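Local coordinates for glucose-1-phosphate uridylyltransferase (Sphingomonas elodea, PDB 2UX8), which probably catalyses the transfer of a uridylyl group from UTP to alpha-D-glucose 1-phosphate, giving UDP-glucose and diphosphate, at residues C[42-45]-C[49-52]; C[58-63]-C[149-154]; C[63-68]-C[72-77]; C[276-281]-C[286-291]. All coordinates share one frame; numbering follows the deposited sequence.

Contact 1 (C[42-45]-C[49-52]); sequences VVDR and QYAV
Arg-45 and Tyr-50 share the larger part of this contact, in which a loop is pinned to the following helix by both the aliphatic flank and the charged end of a long side chain. The CH-pi interaction comes first: Arg-45 CD lies over one face of the Tyr-50 ring, 4.0 Å from its centroid and displaced toward the rim. The guanidinium stands nearly upright to the ring, with planes 78° apart, and its CZ is 5.9 Å from the same centroid, a cation-pi pair that is weak at most. Apolar packing is added by Val-42, whose CB touches Tyr-50 CE1 at 3.6 Å, the two side chains crossing roughly at right angles.

The charged end grips the same helix. Gln-49 CG, anti to its backbone N (chi1 -175°), lies over one guanidinium face, 3.4 Å from Arg-45 NH1, and that nitrogen forms a salt bridge with Asp-53. An alanine in place of Tyr-50 removes the ring, which is likely to open a gap between the Arg-45 methylenes and Val-42 CB, leaving the arginine chain without its aromatic face.

Within the nucleotidyltransferase fold, the loop after strand 16-21 is thus held on helix 47-57. Phe-143 meets the Tyr-50 ring edge-to-face, Val-277 of helix 267-279 packs against Val-42 and Tyr-50, and Ala-51 and Val-52 turn to Phe-19 of strand 16-21.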
loop_
_atom_site.group_PDB
_atom_site.type_symbol
_atom_site.label_atom_id
_atom_site.label_comp_id
_atom_site.label_asym_id
_atom_site.label_seq_id
_atom_site.Cartn_x
_atom_site.Cartn_y
_atom_site.Cartn_z
ATOM N N VAL C 42 -8.684 -13.244 -16.558
ATOM C CA VAL C 42 -9.347 -14.199 -17.394
ATOM C C VAL C 42 -8.343 -14.685 -18.425
ATOM O O VAL C 42 -8.504 -15.721 -18.892
ATOM C CB VAL C 42 -10.623 -13.704 -18.076
ATOM C CG1 VAL C 42 -11.010 -14.668 -19.189
ATOM C CG2 VAL C 42 -11.759 -13.691 -17.067
ATOM N N VAL C 43 -7.315 -14.005 -18.845
ATOM C CA VAL C 43 -6.390 -14.716 -19.730
ATOM C C VAL C 43 -5.197 -13.858 -19.484
ATOM O O VAL C 43 -4.151 -14.293 -19.029
ATOM C CB VAL C 43 -6.778 -14.655 -21.231
ATOM C CG1 VAL C 43 -5.582 -15.024 -22.067
ATOM C CG2 VAL C 43 -7.903 -15.636 -21.541
ATOM N N ASP C 44 -5.398 -12.587 -19.747
ATOM C CA ASP C 44 -4.345 -11.638 -19.537
ATOM C C ASP C 44 -4.863 -10.308 -19.053
ATOM O O ASP C 44 -4.114 -9.342 -18.981
ATOM C CB ASP C 44 -3.505 -11.467 -20.801
ATOM C CG ASP C 44 -4.338 -11.227 -22.021
ATOM O OD1 ASP C 44 -5.563 -11.299 -21.907
ATOM O OD2 ASP C 44 -3.776 -10.975 -23.097
ATOM N N ARG C 45 -6.151 -10.253 -18.731
ATOM C CA ARG C 45 -6.735 -9.035 -18.197
ATOM C C ARG C 45 -7.540 -9.383 -16.959
ATOM O O ARG C 45 -8.146 -10.451 -16.879
ATOM C CB ARG C 45 -7.676 -8.344 -19.196
ATOM C CG ARG C 45 -7.558 -8.795 -20.623
ATOM C CD ARG C 45 -8.363 -7.897 -21.533
ATOM N NE ARG C 45 -7.575 -6.780 -22.028
ATOM C CZ ARG C 45 -8.041 -5.547 -22.153
ATOM N NH1 ARG C 45 -9.281 -5.288 -21.810
ATOM N NH2 ARG C 45 -7.287 -4.574 -22.632
ATOM N N GLN C 49 -11.000 -4.994 -15.597
ATOM C CA GLN C 49 -10.564 -4.454 -16.874
ATOM C C GLN C 49 -11.661 -4.737 -17.902
ATOM O O GLN C 49 -12.121 -3.818 -18.588
ATOM C CB GLN C 49 -9.244 -5.083 -17.307
ATOM C CG GLN C 49 -8.670 -4.469 -18.562
ATOM C CD GLN C 49 -8.448 -2.989 -18.422
ATOM O OE1 GLN C 49 -7.570 -2.555 -17.684
ATOM N NE2 GLN C 49 -9.251 -2.195 -19.126
ATOM N N TYR C 50 -12.106 -5.990 -17.984
ATOM C CA TYR C 50 -13.163 -6.343 -18.927
ATOM C C TYR C 50 -14.391 -5.486 -18.696
ATOM O O TYR C 50 -14.996 -4.972 -19.641
ATOM C CB TYR C 50 -13.566 -7.803 -18.787
ATOM C CG TYR C 50 -12.586 -8.756 -19.409
ATOM C CD1 TYR C 50 -11.617 -9.388 -18.629
ATOM C CD2 TYR C 50 -12.605 -9.015 -20.786
ATOM C CE1 TYR C 50 -10.691 -10.250 -19.194
ATOM C CE2 TYR C 50 -11.678 -9.882 -21.361
ATOM C CZ TYR C 50 -10.721 -10.495 -20.550
ATOM O OH TYR C 50 -9.784 -11.354 -21.070
ATOM N N ALA C 51 -14.745 -5.337 -17.427
ATOM C CA ALA C 51 -15.902 -4.564 -17.035
ATOM C C ALA C 51 -15.833 -3.093 -17.441
ATOM O O ALA C 51 -16.834 -2.535 -17.913
ATOM C CB ALA C 51 -16.106 -4.688 -15.541
ATOM N N VAL C 52 -14.677 -2.452 -17.262
ATOM C CA VAL C 52 -14.591 -1.046 -17.638
ATOM C C VAL C 52 -14.499 -0.904 -19.160
ATOM O O VAL C 52 -14.946 0.087 -19.716
ATOM C CB VAL C 52 -13.402 -0.315 -16.948
ATOM C CG1 VAL C 52 -13.466 -0.537 -15.464
ATOM C CG2 VAL C 52 -12.093 -0.799 -17.476
#

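Contact 2 (C[58-63]-C[149-154]); sequences AGIEQM and GCLKQM
A Schellman motif at the end of helix 47-57 sets the scene for this contact, presenting Ala-58 and then Ile-60 to Leu-151 at the start of helix 150-161. Helix 47-57 is the connecting helix of a beta-alpha-beta crossover between the parallel strands 16-21 and 62-67, an element of the Rossmann-like core expected in a GT-A type nucleotidyltransferase. Gly-59 takes a positive phi of 86°, which ends the helix and lets the chain turn back toward strand 62-67.

The example shows how one leucine from a distant helix can pack on the turn that closes a crossover. CD1 of Leu-151 is the branch that does the touching, 3.4 Å from Ala-58 CB and 3.6 Å from Ile-60 CD1, while Leu-151 CB also lies 3.8 Å from Ala-58 CB. Ile-60 reaches it with an extended end (chi2 -179°), and the two side chains cross at about a right angle. With only a methyl group on Ala-58, the backbones come close: its CA is 4.1 Å from the CA of Lys-152.

Polar bonds from helix 47-57 reinforce the junction. Gly-149, the N-cap residue, gives its N-H to Glu-57, and Leu-151 N bonds to Glu-54, so two acidic groups meet the amino end of helix 150-161, where they would probably be favoured by the helix dipole. The Leu-151 side chain is about 7 Å from that of Tyr-216, a sugar-phosphate-binding residue. Over the turn itself, Lys-152 bends at its second torsion and brings CD to 3.8 Å from Ala-58 CA.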
loop_
_atom_site.group_PDB
_atom_site.type_symbol
_atom_site.label_atom_id
_atom_site.label_comp_id
_atom_site.label_asym_id
_atom_site.label_seq_id
_atom_site.Cartn_x
_atom_site.Cartn_y
_atom_site.Cartn_z
ATOM N N ALA C 58 -19.823 1.271 -24.164
ATOM C CA ALA C 58 -21.203 1.699 -24.026
ATOM C C ALA C 58 -21.338 3.222 -23.928
ATOM O O ALA C 58 -22.431 3.750 -23.714
ATOM C CB ALA C 58 -21.823 1.029 -22.814
ATOM N N GLY C 59 -20.225 3.927 -24.081
ATOM C CA GLY C 59 -20.275 5.379 -24.037
ATOM C C GLY C 59 -20.193 6.041 -22.677
ATOM O O GLY C 59 -20.412 7.247 -22.548
ATOM N N ILE C 60 -19.881 5.260 -21.656
ATOM C CA ILE C 60 -19.763 5.794 -20.314
ATOM C C ILE C 60 -18.419 6.501 -20.150
ATOM O O ILE C 60 -17.394 6.010 -20.614
ATOM C CB ILE C 60 -19.939 4.655 -19.299
ATOM C CG1 ILE C 60 -21.414 4.270 -19.293
ATOM C CG2 ILE C 60 -19.445 5.057 -17.908
ATOM C CD1 ILE C 60 -21.740 3.192 -18.349
ATOM N N GLU C 61 -18.416 7.666 -19.509
ATOM C CA GLU C 61 -17.164 8.391 -19.340
ATOM C C GLU C 61 -16.725 8.682 -17.915
ATOM O O GLU C 61 -15.782 9.432 -17.701
ATOM C CB GLU C 61 -17.194 9.696 -20.129
ATOM C CG GLU C 61 -18.329 10.608 -19.769
ATOM C CD GLU C 61 -18.395 11.830 -20.659
ATOM O OE1 GLU C 61 -18.244 11.689 -21.886
ATOM O OE2 GLU C 61 -18.611 12.936 -20.137
ATOM N N GLN C 62 -17.389 8.093 -16.935
ATOM C CA GLN C 62 -17.014 8.313 -15.546
ATOM C C GLN C 62 -17.209 7.021 -14.756
ATOM O O GLN C 62 -18.334 6.630 -14.437
ATOM C CB GLN C 62 -17.848 9.458 -14.942
ATOM C CG GLN C 62 -17.697 9.661 -13.427
ATOM C CD GLN C 62 -16.395 10.332 -13.027
ATOM O OE1 GLN C 62 -16.167 11.503 -13.336
ATOM N NE2 GLN C 62 -15.535 9.593 -12.335
ATOM N N MET C 63 -16.101 6.345 -14.469
ATOM C CA MET C 63 -16.138 5.109 -13.696
ATOM C C MET C 63 -15.995 5.466 -12.226
ATOM O O MET C 63 -15.089 6.215 -11.850
ATOM C CB MET C 63 -14.974 4.204 -14.070
ATOM C CG MET C 63 -14.711 4.149 -15.530
ATOM S SD MET C 63 -16.168 3.599 -16.388
ATOM C CE MET C 63 -15.520 2.278 -17.238
ATOM N N GLY C 149 -20.494 -5.611 -26.207
ATOM C CA GLY C 149 -20.472 -5.962 -24.804
ATOM C C GLY C 149 -21.862 -5.797 -24.240
ATOM O O GLY C 149 -22.665 -5.028 -24.762
ATOM N N CYS C 150 -22.154 -6.524 -23.176
ATOM C CA CYS C 150 -23.453 -6.451 -22.542
ATOM C C CYS C 150 -23.960 -5.031 -22.293
ATOM O O CYS C 150 -25.102 -4.709 -22.613
ATOM C CB CYS C 150 -23.417 -7.216 -21.231
ATOM S SG CYS C 150 -25.036 -7.541 -20.536
ATOM N N LEU C 151 -23.122 -4.168 -21.737
ATOM C CA LEU C 151 -23.573 -2.810 -21.457
ATOM C C LEU C 151 -23.952 -2.035 -22.713
ATOM O O LEU C 151 -24.904 -1.249 -22.696
ATOM C CB LEU C 151 -22.505 -2.059 -20.661
ATOM C CG LEU C 151 -22.955 -1.273 -19.420
ATOM C CD1 LEU C 151 -23.083 0.201 -19.752
ATOM C CD2 LEU C 151 -24.257 -1.851 -18.867
ATOM N N LYS C 152 -23.216 -2.250 -23.800
ATOM C CA LYS C 152 -23.523 -1.562 -25.046
ATOM C C LYS C 152 -24.879 -2.033 -25.569
ATOM O O LYS C 152 -25.701 -1.219 -25.973
ATOM C CB LYS C 152 -22.441 -1.811 -26.099
ATOM C CG LYS C 152 -22.722 -1.106 -27.424
ATOM C CD LYS C 152 -22.839 0.402 -27.217
ATOM C CE LYS C 152 -23.576 1.100 -28.355
ATOM N NZ LYS C 152 -22.921 0.906 -29.668
ATOM N N GLN C 153 -25.120 -3.340 -25.556
ATOM C CA GLN C 153 -26.401 -3.863 -26.011
ATOM C C GLN C 153 -27.507 -3.245 -25.172
ATOM O O GLN C 153 -28.563 -2.873 -25.685
ATOM C CB GLN C 153 -26.447 -5.382 -25.871
ATOM C CG GLN C 153 -25.371 -6.091 -26.670
ATOM C CD GLN C 153 -25.507 -7.600 -26.659
ATOM O OE1 GLN C 153 -24.584 -8.313 -27.039
ATOM N NE2 GLN C 153 -26.658 -8.092 -26.230
ATOM N N MET C 154 -27.250 -3.115 -23.878
ATOM C CA MET C 154 -28.226 -2.549 -22.960
ATOM C C MET C 154 -28.491 -1.077 -23.186
ATOM O O MET C 154 -29.645 -0.630 -23.126
ATOM C CB MET C 154 -27.782 -2.767 -21.518
ATOM C CG MET C 154 -28.162 -4.129 -20.986
ATOM S SD MET C 154 -27.666 -4.370 -19.293
ATOM C CE MET C 154 -28.919 -3.490 -18.424
#

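Contact 3 (C[63-68]-C[72-77]); sequences MIFVTG and SALEDH
The Phe-65 ring is the flat group of this contact, and the Leu-74 methyl CD2 meets it obliquely, near one side of the ring: CD2 of Leu-74 is 3.5 Å from Phe-65 CD2 and 3.7 Å from Phe-65 CE2. Three more aromatic rings gather round Phe-65. Phe-78 meets it edge-to-face, Tyr-110 stands at a steep angle of about 80°, and Phe-19 is inclined at about 55°, so that the leucine methyl joins an aromatic cluster rather than a single ring.

Both side chains reach across from their own backbones. Phe-65 has CG anti to the carbonyl carbon (chi1 -72°), which swings the ring out over the sheet toward the helix. CD2 is also the leucine branch nearest to Thr-67, whose methyl CG2 is 4.4 Å away. The contact is entirely apolar and buried, and the backbones stay well apart: the closest CA pair, Thr-67 with Leu-74, is at 8.7 Å, so the contact is made by side chains, chiefly those of Phe-65 and Leu-74.

Such a strand-turn-helix unit, here strand 62-67 running through a short turn into helix 72-77, follows a general rule of alpha/beta folds: alternate strand residues feed the helix-covered face while those between feed the other. Phe-65 and Thr-67 serve this face, whereas Ile-64 and Val-66 pack on Val-111 of strand 108-112. Leu-74 also touches Ile-48 of helix 47-57 and Val-21 of strand 16-21, lodging helix 72-77 beside helix 47-57 on the central sheet.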
loop_
_atom_site.group_PDB
_atom_site.type_symbol
_atom_site.label_atom_id
_atom_site.label_comp_id
_atom_site.label_asym_id
_atom_site.label_seq_id
_atom_site.Cartn_x
_atom_site.Cartn_y
_atom_site.Cartn_z
ATOM N N MET C 63 -16.101 6.345 -14.469
ATOM C CA MET C 63 -16.138 5.109 -13.696
ATOM C C MET C 63 -15.995 5.466 -12.226
ATOM O O MET C 63 -15.089 6.215 -11.850
ATOM C CB MET C 63 -14.974 4.204 -14.070
ATOM C CG MET C 63 -14.711 4.149 -15.530
ATOM S SD MET C 63 -16.168 3.599 -16.388
ATOM C CE MET C 63 -15.520 2.278 -17.238
ATOM N N ILE C 64 -16.888 4.965 -11.386
ATOM C CA ILE C 64 -16.750 5.248 -9.971
ATOM C C ILE C 64 -16.700 3.919 -9.238
ATOM O O ILE C 64 -17.654 3.150 -9.223
ATOM C CB ILE C 64 -17.859 6.236 -9.448
ATOM C CG1 ILE C 64 -18.676 5.600 -8.340
ATOM C CG2 ILE C 64 -18.731 6.730 -10.587
ATOM C CD1 ILE C 64 -18.202 5.988 -6.968
ATOM N N PHE C 65 -15.519 3.636 -8.695
ATOM C CA PHE C 65 -15.240 2.405 -7.953
ATOM C C PHE C 65 -15.537 2.578 -6.476
ATOM O O PHE C 65 -15.040 3.511 -5.852
ATOM C CB PHE C 65 -13.752 2.016 -8.044
ATOM C CG PHE C 65 -13.311 1.494 -9.381
ATOM C CD1 PHE C 65 -14.073 1.688 -10.528
ATOM C CD2 PHE C 65 -12.086 0.843 -9.501
ATOM C CE1 PHE C 65 -13.617 1.246 -11.768
ATOM C CE2 PHE C 65 -11.628 0.401 -10.750
ATOM C CZ PHE C 65 -12.397 0.607 -11.876
ATOM N N VAL C 66 -16.348 1.691 -5.915
ATOM C CA VAL C 66 -16.610 1.743 -4.484
ATOM C C VAL C 66 -15.817 0.544 -3.948
ATOM O O VAL C 66 -16.225 -0.609 -4.096
ATOM C CB VAL C 66 -18.145 1.693 -4.176
ATOM C CG1 VAL C 66 -18.892 1.309 -5.391
ATOM C CG2 VAL C 66 -18.443 0.761 -3.023
ATOM N N THR C 67 -14.651 0.850 -3.372
ATOM C CA THR C 67 -13.709 -0.150 -2.865
ATOM C C THR C 67 -13.693 -0.514 -1.399
ATOM O O THR C 67 -14.410 0.041 -0.568
ATOM C CB THR C 67 -12.264 0.240 -3.177
ATOM O OG1 THR C 67 -12.143 1.663 -3.119
ATOM C CG2 THR C 67 -11.842 -0.270 -4.529
ATOM N N GLY C 68 -12.812 -1.464 -1.112
ATOM C CA GLY C 68 -12.619 -1.955 0.232
ATOM C C GLY C 68 -11.236 -1.608 0.743
ATOM O O GLY C 68 -10.537 -0.746 0.192
ATOM N N SER C 72 -5.458 -1.790 -3.244
ATOM C CA SER C 72 -4.680 -0.758 -3.925
ATOM C C SER C 72 -4.404 -1.146 -5.378
ATOM O O SER C 72 -4.302 -0.288 -6.263
ATOM C CB SER C 72 -3.342 -0.554 -3.223
ATOM O OG SER C 72 -3.449 -0.827 -1.844
ATOM N N ALA C 73 -4.261 -2.444 -5.611
ATOM C CA ALA C 73 -3.984 -2.948 -6.946
ATOM C C ALA C 73 -5.001 -2.436 -7.962
ATOM O O ALA C 73 -4.654 -2.090 -9.089
ATOM C CB ALA C 73 -3.980 -4.465 -6.926
ATOM N N LEU C 74 -6.260 -2.383 -7.556
ATOM C CA LEU C 74 -7.303 -1.913 -8.439
ATOM C C LEU C 74 -7.037 -0.483 -8.824
ATOM O O LEU C 74 -7.327 -0.065 -9.940
ATOM C CB LEU C 74 -8.657 -1.993 -7.747
ATOM C CG LEU C 74 -9.658 -2.959 -8.371
ATOM C CD1 LEU C 74 -9.702 -4.255 -7.589
ATOM C CD2 LEU C 74 -11.016 -2.305 -8.362
ATOM N N GLU C 75 -6.482 0.268 -7.886
ATOM C CA GLU C 75 -6.201 1.673 -8.115
ATOM C C GLU C 75 -4.974 1.877 -8.998
ATOM O O GLU C 75 -4.978 2.694 -9.921
ATOM C CB GLU C 75 -6.002 2.359 -6.773
ATOM C CG GLU C 75 -6.522 3.765 -6.737
ATOM C CD GLU C 75 -6.633 4.285 -5.333
ATOM O OE1 GLU C 75 -6.833 3.450 -4.425
ATOM O OE2 GLU C 75 -6.535 5.518 -5.141
ATOM N N ASP C 76 -3.929 1.115 -8.714
ATOM C CA ASP C 76 -2.699 1.222 -9.472
ATOM C C ASP C 76 -2.862 0.743 -10.900
ATOM O O ASP C 76 -2.253 1.288 -11.824
ATOM C CB ASP C 76 -1.598 0.430 -8.784
ATOM C CG ASP C 76 -1.281 0.966 -7.412
ATOM O OD1 ASP C 76 -1.363 2.196 -7.233
ATOM O OD2 ASP C 76 -0.940 0.171 -6.516
ATOM N N HIS C 77 -3.695 -0.274 -11.074
ATOM C CA HIS C 77 -3.928 -0.829 -12.389
ATOM C C HIS C 77 -4.417 0.211 -13.398
ATOM O O HIS C 77 -4.099 0.119 -14.580
ATOM C CB HIS C 77 -4.945 -1.964 -12.308
ATOM C CG HIS C 77 -5.235 -2.593 -13.631
ATOM N ND1 HIS C 77 -4.424 -3.559 -14.188
ATOM C CD2 HIS C 77 -6.208 -2.347 -14.539
ATOM C CE1 HIS C 77 -4.885 -3.881 -15.384
ATOM N NE2 HIS C 77 -5.965 -3.159 -15.621
#

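Contact 4 (C[276-281]-C[286-291]); sequences AVALSR and PAVRAF
Leu-279 and Val-288 bury more surface here than any other residue of the two segments, and they meet through methyl groups. CD2 of Leu-279 approaches CG1 of Val-288 at 4.4 Å and at the same time lies 4.3 Å from the backbone N of Arg-289, so this one branch reaches both a side chain and the helix backbone. Arg-289 adds its own CB, likewise 4.3 Å from Leu-279 CD2. On the other branch of the valine, CG2 faces the methyl of Ala-278 at 4.2 Å. These are loose apolar contacts; with CG1 anti to its backbone N (chi1 180°), Val-288 divides its methyls, CG1 to Leu-279 and CG2 to Ala-278.

The two segments belong to a helix-loop-helix unit at the C-terminal end of the chain, joining helix 267-279 to helix 285-295 across a short connection. Near the end of helix 267-279, the Ser-280 side chain folds back: its OG gives a hydrogen bond of 2.8 Å to Val-277 O, tilted 20° from the carbonyl plane, and its backbone N bonds to the same oxygen, which is therefore gripped twice.

The polar ends of the long side chains leave the contact for other partners. Arg-281 NH2 forms a salt bridge with Asp-44, Arg-289 NE pairs with Glu-285, and Arg-289 NH1 bonds to Leu-296 O of the second subunit. Ile-271 of that subunit packs on both Ala-278 and Val-288, placing the valine at an interface between chains.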
loop_
_atom_site.group_PDB
_atom_site.type_symbol
_atom_site.label_atom_id
_atom_site.label_comp_id
_atom_site.label_asym_id
_atom_site.label_seq_id
_atom_site.Cartn_x
_atom_site.Cartn_y
_atom_site.Cartn_z
ATOM N N ALA C 276 -12.675 -20.475 -22.649
ATOM C CA ALA C 276 -13.445 -19.883 -23.727
ATOM C C ALA C 276 -12.675 -18.777 -24.413
ATOM O O ALA C 276 -12.555 -18.756 -25.631
ATOM C CB ALA C 276 -14.761 -19.340 -23.191
ATOM N N VAL C 277 -12.157 -17.847 -23.626
ATOM C CA VAL C 277 -11.410 -16.727 -24.181
ATOM C C VAL C 277 -10.123 -17.184 -24.855
ATOM O O VAL C 277 -9.760 -16.672 -25.902
ATOM C CB VAL C 277 -11.092 -15.686 -23.080
ATOM C CG1 VAL C 277 -10.301 -14.515 -23.655
ATOM C CG2 VAL C 277 -12.391 -15.195 -22.464
ATOM N N ALA C 278 -9.435 -18.149 -24.263
ATOM C CA ALA C 278 -8.200 -18.642 -24.856
ATOM C C ALA C 278 -8.499 -19.304 -26.204
ATOM O O ALA C 278 -7.711 -19.184 -27.130
ATOM C CB ALA C 278 -7.507 -19.623 -23.912
ATOM N N LEU C 279 -9.632 -19.992 -26.325
ATOM C CA LEU C 279 -9.969 -20.638 -27.596
ATOM C C LEU C 279 -10.278 -19.612 -28.676
ATOM O O LEU C 279 -10.205 -19.913 -29.868
ATOM C CB LEU C 279 -11.171 -21.566 -27.450
ATOM C CG LEU C 279 -10.886 -22.856 -26.696
ATOM C CD1 LEU C 279 -12.167 -23.665 -26.616
ATOM C CD2 LEU C 279 -9.780 -23.636 -27.403
ATOM N N SER C 280 -10.617 -18.399 -28.260
ATOM C CA SER C 280 -10.945 -17.345 -29.207
ATOM C C SER C 280 -9.716 -16.530 -29.595
ATOM O O SER C 280 -9.803 -15.617 -30.414
ATOM C CB SER C 280 -12.003 -16.407 -28.621
ATOM O OG SER C 280 -11.408 -15.457 -27.759
ATOM N N ARG C 281 -8.573 -16.854 -29.003
ATOM C CA ARG C 281 -7.329 -16.139 -29.292
ATOM C C ARG C 281 -6.465 -16.868 -30.318
ATOM O O ARG C 281 -5.992 -17.985 -30.074
ATOM C CB ARG C 281 -6.503 -15.955 -28.019
ATOM C CG ARG C 281 -7.129 -15.086 -26.952
ATOM C CD ARG C 281 -7.212 -13.641 -27.387
ATOM N NE ARG C 281 -7.573 -12.762 -26.276
ATOM C CZ ARG C 281 -6.759 -12.448 -25.273
ATOM N NH1 ARG C 281 -5.521 -12.937 -25.232
ATOM N NH2 ARG C 281 -7.189 -11.644 -24.309
ATOM N N PRO C 286 -4.537 -22.816 -30.852
ATOM C CA PRO C 286 -3.915 -24.039 -31.351
ATOM C C PRO C 286 -3.363 -24.892 -30.207
ATOM O O PRO C 286 -3.741 -26.064 -30.045
ATOM C CB PRO C 286 -2.815 -23.510 -32.256
ATOM C CG PRO C 286 -3.395 -22.247 -32.786
ATOM C CD PRO C 286 -3.982 -21.636 -31.537
ATOM N N ALA C 287 -2.488 -24.293 -29.404
ATOM C CA ALA C 287 -1.861 -24.987 -28.283
ATOM C C ALA C 287 -2.850 -25.443 -27.222
ATOM O O ALA C 287 -2.804 -26.585 -26.756
ATOM C CB ALA C 287 -0.815 -24.094 -27.658
ATOM N N VAL C 288 -3.741 -24.543 -26.834
ATOM C CA VAL C 288 -4.741 -24.872 -25.821
ATOM C C VAL C 288 -5.700 -25.963 -26.285
ATOM O O VAL C 288 -6.030 -26.866 -25.514
ATOM C CB VAL C 288 -5.549 -23.628 -25.408
ATOM C CG1 VAL C 288 -6.578 -23.994 -24.372
ATOM C CG2 VAL C 288 -4.623 -22.592 -24.842
ATOM N N ARG C 289 -6.152 -25.873 -27.536
ATOM C CA ARG C 289 -7.053 -26.876 -28.095
ATOM C C ARG C 289 -6.369 -28.241 -28.017
ATOM O O ARG C 289 -6.898 -29.178 -27.422
ATOM C CB ARG C 289 -7.392 -26.529 -29.557
ATOM C CG ARG C 289 -8.200 -27.590 -30.290
ATOM C CD ARG C 289 -8.474 -27.203 -31.720
ATOM N NE ARG C 289 -9.483 -26.157 -31.835
ATOM C CZ ARG C 289 -10.765 -26.336 -31.556
ATOM N NH1 ARG C 289 -11.197 -27.525 -31.144
ATOM N NH2 ARG C 289 -11.611 -25.328 -31.695
ATOM N N ALA C 290 -5.177 -28.325 -28.603
ATOM C CA ALA C 290 -4.387 -29.554 -28.625
ATOM C C ALA C 290 -4.285 -30.176 -27.241
ATOM O O ALA C 290 -4.470 -31.383 -27.070
ATOM C CB ALA C 290 -2.991 -29.263 -29.160
ATOM N N PHE C 291 -3.979 -29.340 -26.257
ATOM C CA PHE C 291 -3.841 -29.795 -24.885
ATOM C C PHE C 291 -5.162 -30.264 -24.287
ATOM O O PHE C 291 -5.242 -31.341 -23.701
ATOM C CB PHE C 291 -3.272 -28.674 -24.028
ATOM C CG PHE C 291 -3.192 -29.017 -22.578
ATOM C CD1 PHE C 291 -2.110 -29.734 -22.087
ATOM C CD2 PHE C 291 -4.212 -28.655 -21.706
ATOM C CE1 PHE C 291 -2.039 -30.086 -20.751
ATOM C CE2 PHE C 291 -4.149 -29.005 -20.362
ATOM C CZ PHE C 291 -3.056 -29.724 -19.886
#

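In the fold
Along the chain contact 1 closes first, contact 3 is nested within the long loop closed by contact 2, and contact 4 comes last. Helix 47-57 and strand 62-67 bind the first three: contacts 2 and 3 share Met-63 and lie about 18 Å apart between centres, while contact 1 touches both, its centre about 15 and 14 Å from theirs. Contact 4 reaches this core through contact 1, their centres about 17 Å apart; its centre is about 28 and 31 Å from those of contacts 2 and 3. Contacts 1, 3 and 4 each meet the second subunit, and contacts 2 and 3 also reach the third, so the nucleotidyltransferase core and the C-terminal helices both contribute to the tetramer.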